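Local coordinates for adherence and virulence protein A (Streptococcus pneumoniae, PDB 6PON) that binds fibronectin and contributes to the adherence and virulence of the pneumococcus, its N-terminal region belonging to the NFACT family, at the interface of chains A and B. Residues are numbered along the deposited sequence; one frame, centred on the assembly and turned at random. Chains: chain A/B, Adherence and virulence protein A.

Contact 1: the interface of chains A and B. Residues chain A 225-226, 240-242, 244; chain B 6-7, 10, 206.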
ATOM      1  N   PHE A 225       2.224 -11.079  -1.767  1.00 23.22           N
ATOM      2  CA  PHE A 225       3.577 -11.624  -1.777  1.00 24.54           C
ATOM      3  C   PHE A 225       3.633 -12.995  -1.106  1.00 25.59           C
ATOM      4  O   PHE A 225       4.402 -13.864  -1.526  1.00 22.89           O
ATOM      5  CB  PHE A 225       4.538 -10.650  -1.099  1.00 22.07           C
ATOM      6  CG  PHE A 225       5.937 -11.144  -1.034  1.00 19.56           C
ATOM      7  CD1 PHE A 225       6.712 -11.210  -2.168  1.00 22.45           C
ATOM      8  CD2 PHE A 225       6.469 -11.576   0.158  1.00 18.42           C
ATOM      9  CE1 PHE A 225       8.001 -11.674  -2.112  1.00 24.18           C
ATOM     10  CE2 PHE A 225       7.754 -12.044   0.214  1.00 21.08           C
ATOM     11  CZ  PHE A 225       8.521 -12.090  -0.921  1.00 22.16           C
ATOM     12  N   PHE A 226       2.810 -13.222  -0.092  1.00 24.38           N
ATOM     13  CA  PHE A 226       2.843 -14.501   0.582  1.00 26.33           C
ATOM     14  C   PHE A 226       1.825 -15.492   0.044  1.00 27.59           C
ATOM     15  O   PHE A 226       1.868 -16.659   0.434  1.00 32.32           O
ATOM     16  CB  PHE A 226       2.670 -14.298   2.084  1.00 22.36           C
ATOM     17  CG  PHE A 226       3.920 -13.768   2.760  1.00 25.02           C
ATOM     18  CD1 PHE A 226       5.022 -14.596   2.962  1.00 20.89           C
ATOM     19  CD2 PHE A 226       4.003 -12.448   3.163  1.00 20.10           C
ATOM     20  CE1 PHE A 226       6.179 -14.121   3.568  1.00 21.77           C
ATOM     21  CE2 PHE A 226       5.158 -11.969   3.762  1.00 24.31           C
ATOM     22  CZ  PHE A 226       6.255 -12.818   3.970  1.00 21.37           C
ATOM     23  N   SER A 240      15.181 -18.188  -5.421  1.00 30.18           N
ATOM     24  CA  SER A 240      13.962 -17.735  -4.773  1.00 26.35           C
ATOM     25  C   SER A 240      12.794 -18.616  -5.177  1.00 27.06           C
ATOM     26  O   SER A 240      12.760 -19.127  -6.303  1.00 30.55           O
ATOM     27  CB  SER A 240      13.672 -16.268  -5.121  1.00 27.00           C
ATOM     28  OG  SER A 240      13.438 -16.121  -6.502  1.00 23.50           O
ATOM     29  N   PRO A 241      11.814 -18.804  -4.290  1.00 26.29           N
ATOM     30  CA  PRO A 241      10.636 -19.599  -4.662  1.00 23.89           C
ATOM     31  C   PRO A 241       9.694 -18.855  -5.587  1.00 25.51           C
ATOM     32  O   PRO A 241       8.928 -19.487  -6.325  1.00 29.09           O
ATOM     33  CB  PRO A 241       9.978 -19.884  -3.309  1.00 23.59           C
ATOM     34  CG  PRO A 241      10.309 -18.643  -2.501  1.00 25.95           C
ATOM     35  CD  PRO A 241      11.693 -18.226  -2.936  1.00 25.33           C
ATOM     36  N   VAL A 242       9.705 -17.529  -5.539  1.00 23.39           N
ATOM     37  CA  VAL A 242       8.973 -16.687  -6.481  1.00 28.05           C
ATOM     38  C   VAL A 242       9.965 -15.682  -7.051  1.00 31.01           C
ATOM     39  O   VAL A 242      11.058 -15.489  -6.496  1.00 29.47           O
ATOM     40  CB  VAL A 242       7.781 -15.971  -5.802  1.00 27.19           C
ATOM     41  CG1 VAL A 242       6.878 -16.967  -5.096  1.00 28.67           C
ATOM     42  CG2 VAL A 242       8.280 -14.902  -4.839  1.00 24.66           C
ATOM     43  N   PHE A 244      11.939 -12.334  -7.657  1.00 30.15           N
ATOM     44  CA  PHE A 244      12.273 -11.198  -6.798  1.00 31.83           C
ATOM     45  C   PHE A 244      12.599  -9.967  -7.640  1.00 41.79           C
ATOM     46  O   PHE A 244      13.654  -9.896  -8.273  1.00 39.69           O
ATOM     47  CB  PHE A 244      13.462 -11.514  -5.868  1.00 28.31           C
ATOM     48  CG  PHE A 244      13.094 -12.326  -4.639  1.00 27.00           C
ATOM     49  CD1 PHE A 244      11.785 -12.727  -4.406  1.00 28.70           C
ATOM     50  CD2 PHE A 244      14.059 -12.673  -3.713  1.00 26.90           C
ATOM     51  CE1 PHE A 244      11.449 -13.473  -3.276  1.00 23.41           C
ATOM     52  CE2 PHE A 244      13.731 -13.408  -2.572  1.00 26.80           C
ATOM     53  CZ  PHE A 244      12.420 -13.810  -2.361  1.00 25.22           C
TER
ATOM     54  N   PHE B   6      10.515 -18.942   4.272  1.00 20.12           N
ATOM     55  CA  PHE B   6       9.656 -18.590   3.147  1.00 20.99           C
ATOM     56  C   PHE B   6       9.874 -19.538   1.975  1.00 22.12           C
ATOM     57  O   PHE B   6       8.911 -20.073   1.412  1.00 22.08           O
ATOM     58  CB  PHE B   6       9.929 -17.134   2.741  1.00 18.38           C
ATOM     59  CG  PHE B   6       9.133 -16.663   1.551  1.00 21.41           C
ATOM     60  CD1 PHE B   6       7.752 -16.549   1.619  1.00 20.97           C
ATOM     61  CD2 PHE B   6       9.771 -16.296   0.384  1.00 17.92           C
ATOM     62  CE1 PHE B   6       7.021 -16.100   0.527  1.00 24.71           C
ATOM     63  CE2 PHE B   6       9.049 -15.839  -0.710  1.00 23.55           C
ATOM     64  CZ  PHE B   6       7.682 -15.735  -0.644  1.00 20.65           C
ATOM     65  N   PHE B   7      11.139 -19.758   1.592  1.00 20.39           N
ATOM     66  CA  PHE B   7      11.437 -20.739   0.552  1.00 21.12           C
ATOM     67  C   PHE B   7      10.926 -22.118   0.940  1.00 21.96           C
ATOM     68  O   PHE B   7      10.313 -22.828   0.129  1.00 21.73           O
ATOM     69  CB  PHE B   7      12.940 -20.794   0.297  1.00 20.13           C
ATOM     70  CG  PHE B   7      13.324 -21.617  -0.904  1.00 24.95           C
ATOM     71  CD1 PHE B   7      13.622 -22.971  -0.770  1.00 23.87           C
ATOM     72  CD2 PHE B   7      13.400 -21.039  -2.164  1.00 21.92           C
ATOM     73  CE1 PHE B   7      13.973 -23.734  -1.871  1.00 21.99           C
ATOM     74  CE2 PHE B   7      13.754 -21.791  -3.270  1.00 27.62           C
ATOM     75  CZ  PHE B   7      14.038 -23.154  -3.125  1.00 21.99           C
ATOM     76  N   HIS B  10       7.396 -23.024   0.344  1.00 25.19           N
ATOM     77  CA  HIS B  10       7.045 -23.409  -1.016  1.00 25.02           C
ATOM     78  C   HIS B  10       7.442 -24.850  -1.305  1.00 25.90           C
ATOM     79  O   HIS B  10       6.624 -25.635  -1.798  1.00 26.82           O
ATOM     80  CB  HIS B  10       7.674 -22.441  -2.021  1.00 24.46           C
ATOM     81  CG  HIS B  10       6.967 -21.123  -2.090  1.00 24.72           C
ATOM     82  ND1 HIS B  10       6.081 -20.801  -3.096  1.00 26.30           N
ATOM     83  CD2 HIS B  10       6.986 -20.060  -1.252  1.00 23.18           C
ATOM     84  CE1 HIS B  10       5.604 -19.589  -2.887  1.00 25.83           C
ATOM     85  NE2 HIS B  10       6.130 -19.122  -1.770  1.00 25.09           N
ATOM     86  N   THR B 206      14.879 -12.336   0.884  1.00 25.95           N
ATOM     87  CA  THR B 206      13.424 -12.272   0.985  1.00 25.57           C
ATOM     88  C   THR B 206      12.980 -10.948   1.602  1.00 23.99           C
ATOM     89  O   THR B 206      12.065 -10.291   1.096  1.00 23.41           O
ATOM     90  CB  THR B 206      12.901 -13.461   1.809  1.00 21.00           C
ATOM     91  OG1 THR B 206      13.301 -14.682   1.185  1.00 22.80           O
ATOM     92  CG2 THR B 206      11.386 -13.454   1.904  1.00 19.44           C
TER
HETATM   93  O   HOH W   1       4.104 -16.833  -1.535  1.00 29.14           O
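B:Phe6 pushes its ring between two groups of chain A: A:Phe225 and A:Phe226 lie on one side of the ring plane and A:Pro241 on the other. This is a largely apolar patch of a two-fold interface between copies of the protein, which the structure alone does not show to be biological. The first torsion of B:Phe6 puts CG anti to the backbone N (chi1 178°), which carries the ring away from helix 5-19 and into the partner. The CD1-CE1 side of B:Phe6 meets the matching side of A:Phe226, CD1 lying 3.5 Å from CE1 of A:Phe226, in an edge-to-face pair with planes 88° apart. A:Phe225 crosses obliquely and brings its CZ to CZ of B:Phe6; it also lays its own CD2 over the centre of the A:Phe226 ring, bracing the pair from within chain A. Flat, apolar rings suit this place because they can pack by edge and face alike.

A:Pro241 serves as a compact wedge whose CB, CG and CD each lie nearest a different aromatic residue. CG touches CE2 of B:Phe6 at 3.6 Å. CD reaches CD2 of B:Phe7 at 3.4 Å. CB sits over the B:His10 imidazole, offset toward its rim, 3.5 Å from CG of B:His10, in a CH-pi contact. A:Val242 adds CG1 against CE1 of the same imidazole. Farther out, the A:Phe244 ring, with A:Ser240 CB over its centre, sets CE2 beside CA of B:Thr206.

Toward the polar rim, A:Ser240 OG donates to the carbonyl of A:Val242 from above its plane, tying the proline turn together. No direct polar bond links the chains here. A water bridges them instead, 3.1 Å from NE2 of B:His10 and 3.0 Å from the backbone O of A:Phe225, in the last turn of helix 204-227.

Contact 2: the interface of chains A and B. Residues chain A 3, 7, 11, 58, 60-62; chain B 256, 259-260, 263.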
ATOM      1  N   PHE A   3     -14.295  20.695   2.298  1.00 15.68           N
ATOM      2  CA  PHE A   3     -13.957  21.558   1.168  1.00 18.08           C
ATOM      3  C   PHE A   3     -12.483  21.972   1.278  1.00 19.39           C
ATOM      4  O   PHE A   3     -12.140  23.138   1.472  1.00 17.43           O
ATOM      5  CB  PHE A   3     -14.869  22.775   1.066  1.00 16.24           C
ATOM      6  CG  PHE A   3     -14.916  23.337  -0.327  1.00 13.98           C
ATOM      7  CD1 PHE A   3     -13.960  24.233  -0.761  1.00 15.82           C
ATOM      8  CD2 PHE A   3     -15.867  22.885  -1.240  1.00 11.24           C
ATOM      9  CE1 PHE A   3     -13.983  24.722  -2.089  1.00 14.72           C
ATOM     10  CE2 PHE A   3     -15.888  23.350  -2.556  1.00 12.30           C
ATOM     11  CZ  PHE A   3     -14.948  24.279  -2.981  1.00 12.94           C
ATOM     12  N   PHE A   7     -10.479  18.269  -2.444  1.00 14.50           N
ATOM     13  CA  PHE A   7     -11.827  18.300  -3.004  1.00 13.69           C
ATOM     14  C   PHE A   7     -11.926  19.332  -4.125  1.00 14.16           C
ATOM     15  O   PHE A   7     -12.480  19.065  -5.200  1.00 13.42           O
ATOM     16  CB  PHE A   7     -12.813  18.610  -1.873  1.00 12.80           C
ATOM     17  CG  PHE A   7     -14.259  18.597  -2.285  1.00 15.60           C
ATOM     18  CD1 PHE A   7     -15.015  17.435  -2.174  1.00 12.83           C
ATOM     19  CD2 PHE A   7     -14.881  19.763  -2.757  1.00 16.17           C
ATOM     20  CE1 PHE A   7     -16.344  17.422  -2.545  1.00 12.10           C
ATOM     21  CE2 PHE A   7     -16.231  19.752  -3.137  1.00 13.18           C
ATOM     22  CZ  PHE A   7     -16.954  18.580  -3.036  1.00 13.84           C
ATOM     23  N   ILE A  11     -13.444  19.481  -8.018  1.00 15.41           N
ATOM     24  CA  ILE A  11     -14.401  20.514  -8.435  1.00 15.94           C
ATOM     25  C   ILE A  11     -13.918  21.216  -9.700  1.00 16.09           C
ATOM     26  O   ILE A  11     -14.670  21.388 -10.667  1.00 11.85           O
ATOM     27  CB  ILE A  11     -14.613  21.531  -7.292  1.00 11.74           C
ATOM     28  CG1 ILE A  11     -15.577  20.993  -6.252  1.00 12.84           C
ATOM     29  CG2 ILE A  11     -15.106  22.839  -7.818  1.00 14.07           C
ATOM     30  CD1 ILE A  11     -17.039  21.129  -6.664  1.00 15.04           C
ATOM     31  N   ARG A  58     -17.273  28.266  -0.604  1.00 18.16           N
ATOM     32  CA  ARG A  58     -17.097  27.187  -1.563  1.00 15.58           C
ATOM     33  C   ARG A  58     -17.304  27.767  -2.952  1.00 17.77           C
ATOM     34  O   ARG A  58     -17.712  28.925  -3.108  1.00 13.19           O
ATOM     35  CB  ARG A  58     -18.088  26.053  -1.316  1.00 14.59           C
ATOM     36  CG  ARG A  58     -19.560  26.467  -1.522  1.00 13.37           C
ATOM     37  CD  ARG A  58     -20.495  25.437  -0.904  1.00 13.49           C
ATOM     38  NE  ARG A  58     -21.928  25.683  -1.108  1.00 16.83           N
ATOM     39  CZ  ARG A  58     -22.659  26.561  -0.417  1.00 13.22           C
ATOM     40  NH1 ARG A  58     -22.095  27.319   0.505  1.00 12.98           N
ATOM     41  NH2 ARG A  58     -23.957  26.696  -0.649  1.00 12.27           N
ATOM     42  N   GLN A  60     -19.028  25.993  -6.708  1.00 10.96           N
ATOM     43  CA  GLN A  60     -19.716  24.800  -7.179  1.00 13.25           C
ATOM     44  C   GLN A  60     -20.717  25.196  -8.257  1.00 18.26           C
ATOM     45  O   GLN A  60     -21.230  26.317  -8.263  1.00 19.85           O
ATOM     46  CB  GLN A  60     -20.436  24.078  -6.026  1.00 11.74           C
ATOM     47  CG  GLN A  60     -21.525  24.914  -5.350  1.00 14.70           C
ATOM     48  CD  GLN A  60     -22.625  24.062  -4.670  1.00 19.91           C
ATOM     49  OE1 GLN A  60     -22.827  24.133  -3.458  1.00 15.34           O
ATOM     50  NE2 GLN A  60     -23.345  23.270  -5.468  1.00 21.29           N
ATOM     51  N   LEU A  61     -20.959  24.277  -9.189  1.00 24.36           N
ATOM     52  CA  LEU A  61     -22.163  24.348 -10.002  1.00 21.35           C
ATOM     53  C   LEU A  61     -23.342  24.039  -9.092  1.00 23.15           C
ATOM     54  O   LEU A  61     -23.198  23.357  -8.068  1.00 19.15           O
ATOM     55  CB  LEU A  61     -22.090  23.356 -11.172  1.00 21.74           C
ATOM     56  CG  LEU A  61     -20.960  23.572 -12.182  1.00 24.96           C
ATOM     57  CD1 LEU A  61     -20.576  22.299 -12.902  1.00 24.93           C
ATOM     58  CD2 LEU A  61     -21.375  24.626 -13.193  1.00 24.56           C
ATOM     59  N   THR A  62     -24.510  24.570  -9.433  1.00 18.19           N
ATOM     60  CA  THR A  62     -25.619  24.375  -8.518  1.00 23.13           C
ATOM     61  C   THR A  62     -26.929  24.351  -9.283  1.00 24.38           C
ATOM     62  O   THR A  62     -27.043  24.892 -10.392  1.00 19.77           O
ATOM     63  CB  THR A  62     -25.656  25.454  -7.429  1.00 18.33           C
ATOM     64  OG1 THR A  62     -26.667  25.119  -6.485  1.00 20.04           O
ATOM     65  CG2 THR A  62     -25.965  26.828  -8.021  1.00 19.63           C
TER
ATOM     66  N   SER B 256     -21.799  18.877  -7.783  1.00 21.68           N
ATOM     67  CA  SER B 256     -22.865  19.855  -7.611  1.00 19.27           C
ATOM     68  C   SER B 256     -24.033  19.262  -6.837  1.00 19.57           C
ATOM     69  O   SER B 256     -24.530  19.868  -5.884  1.00 22.56           O
ATOM     70  CB  SER B 256     -23.329  20.361  -8.983  1.00 30.62           C
ATOM     71  OG  SER B 256     -24.731  20.671  -8.991  1.00 35.38           O
ATOM     72  N   LEU B 259     -23.044  18.712  -3.156  1.00 16.79           N
ATOM     73  CA  LEU B 259     -22.985  19.922  -2.341  1.00 15.30           C
ATOM     74  C   LEU B 259     -24.357  20.590  -2.189  1.00 14.91           C
ATOM     75  O   LEU B 259     -24.696  21.046  -1.095  1.00 12.96           O
ATOM     76  CB  LEU B 259     -21.958  20.877  -2.944  1.00 14.04           C
ATOM     77  CG  LEU B 259     -20.527  20.365  -2.819  1.00 13.99           C
ATOM     78  CD1 LEU B 259     -19.556  21.349  -3.416  1.00 14.62           C
ATOM     79  CD2 LEU B 259     -20.187  20.105  -1.347  1.00 17.58           C
ATOM     80  N   ASP B 260     -25.168  20.631  -3.257  1.00 14.34           N
ATOM     81  CA  ASP B 260     -26.550  21.111  -3.124  1.00 20.67           C
ATOM     82  C   ASP B 260     -27.259  20.381  -1.993  1.00 21.88           C
ATOM     83  O   ASP B 260     -27.942  20.997  -1.166  1.00 18.58           O
ATOM     84  CB  ASP B 260     -27.343  20.917  -4.429  1.00 17.34           C
ATOM     85  CG  ASP B 260     -26.993  21.943  -5.513  1.00 21.98           C
ATOM     86  OD1 ASP B 260     -26.208  22.881  -5.238  1.00 21.03           O
ATOM     87  OD2 ASP B 260     -27.514  21.817  -6.643  1.00 23.56           O
ATOM     88  N   TYR B 263     -25.686  21.190   1.625  1.00 19.20           N
ATOM     89  CA  TYR B 263     -25.877  22.543   2.142  1.00 19.88           C
ATOM     90  C   TYR B 263     -27.328  22.985   2.144  1.00 20.74           C
ATOM     91  O   TYR B 263     -27.609  24.105   2.587  1.00 20.72           O
ATOM     92  CB  TYR B 263     -25.036  23.553   1.337  1.00 15.80           C
ATOM     93  CG  TYR B 263     -23.574  23.504   1.704  1.00 17.11           C
ATOM     94  CD1 TYR B 263     -23.135  23.947   2.943  1.00 16.96           C
ATOM     95  CD2 TYR B 263     -22.641  22.999   0.831  1.00 14.50           C
ATOM     96  CE1 TYR B 263     -21.808  23.898   3.288  1.00 18.66           C
ATOM     97  CE2 TYR B 263     -21.319  22.917   1.181  1.00 20.05           C
ATOM     98  CZ  TYR B 263     -20.900  23.377   2.407  1.00 19.35           C
ATOM     99  OH  TYR B 263     -19.564  23.296   2.748  1.00 24.38           O
TER
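Hydrogen bonds between A:Gln60, A:Thr62 and B:Asp260 form the polar part of this chain-to-chain contact. One carboxylate oxygen, OD1 of B:Asp260, accepts two donors from opposite faces of its plane: the A:Thr62 hydroxyl OG1 on the syn side at 2.6 Å, and the A:Gln60 amide NE2, from above the plane, at 2.9 Å in a bent bond. An aspartate suits the place, since one short acid can take both donors. CG of A:Gln60 lies between the backbone N and the carbonyl carbon (chi1 62°), and the chain extends beyond it to bring the amide to the acid. Within chain A, NE2 of A:Gln60 also donates to the A:Leu61 carbonyl, while its OE1 accepts NE of A:Arg58 on a lone pair, nearly straight at 164°. The amide is thus fixed in its rotation.

Stacking joins A:Arg58 to B:Tyr263. The guanidinium lies over one face of the phenol ring, planes 22° apart, as the two side chains slide past each other in opposite directions; CD of A:Arg58 comes within 3.4 Å of CE2 of B:Tyr263. A long, flat-ended arginine suits this, covering the ring while its in-plane NE bond limits rotation.

Apolar packing falls to B:Leu259, whose CD1 meets CE2 of A:Phe7 tip to tip at 3.7 Å, while its CB lies against the A:Gln60 amide; a branched leucine can serve both.

In the fold, helix 255-263 of chain B rests across strand 58-61 of chain A and the start of helix 5-19.

The centres of contact 1 and contact 2 lie about 49 Å apart, toward opposite ends of an elongated two-fold pair in which the helices 204-227 and 204-225 run between them. Helix 5-19 takes part in both: chain B supplies it to contact 1 and chain A to contact 2. By symmetry, Phe7 of each chain meets Pro241 and Leu259 of the other chain, so each twin of contact 1 adjoins a copy of contact 2. The C-terminal segments are therefore clasped reciprocally. This suggests a stable dimer, although the structure alone does not show that it forms on the bacterium.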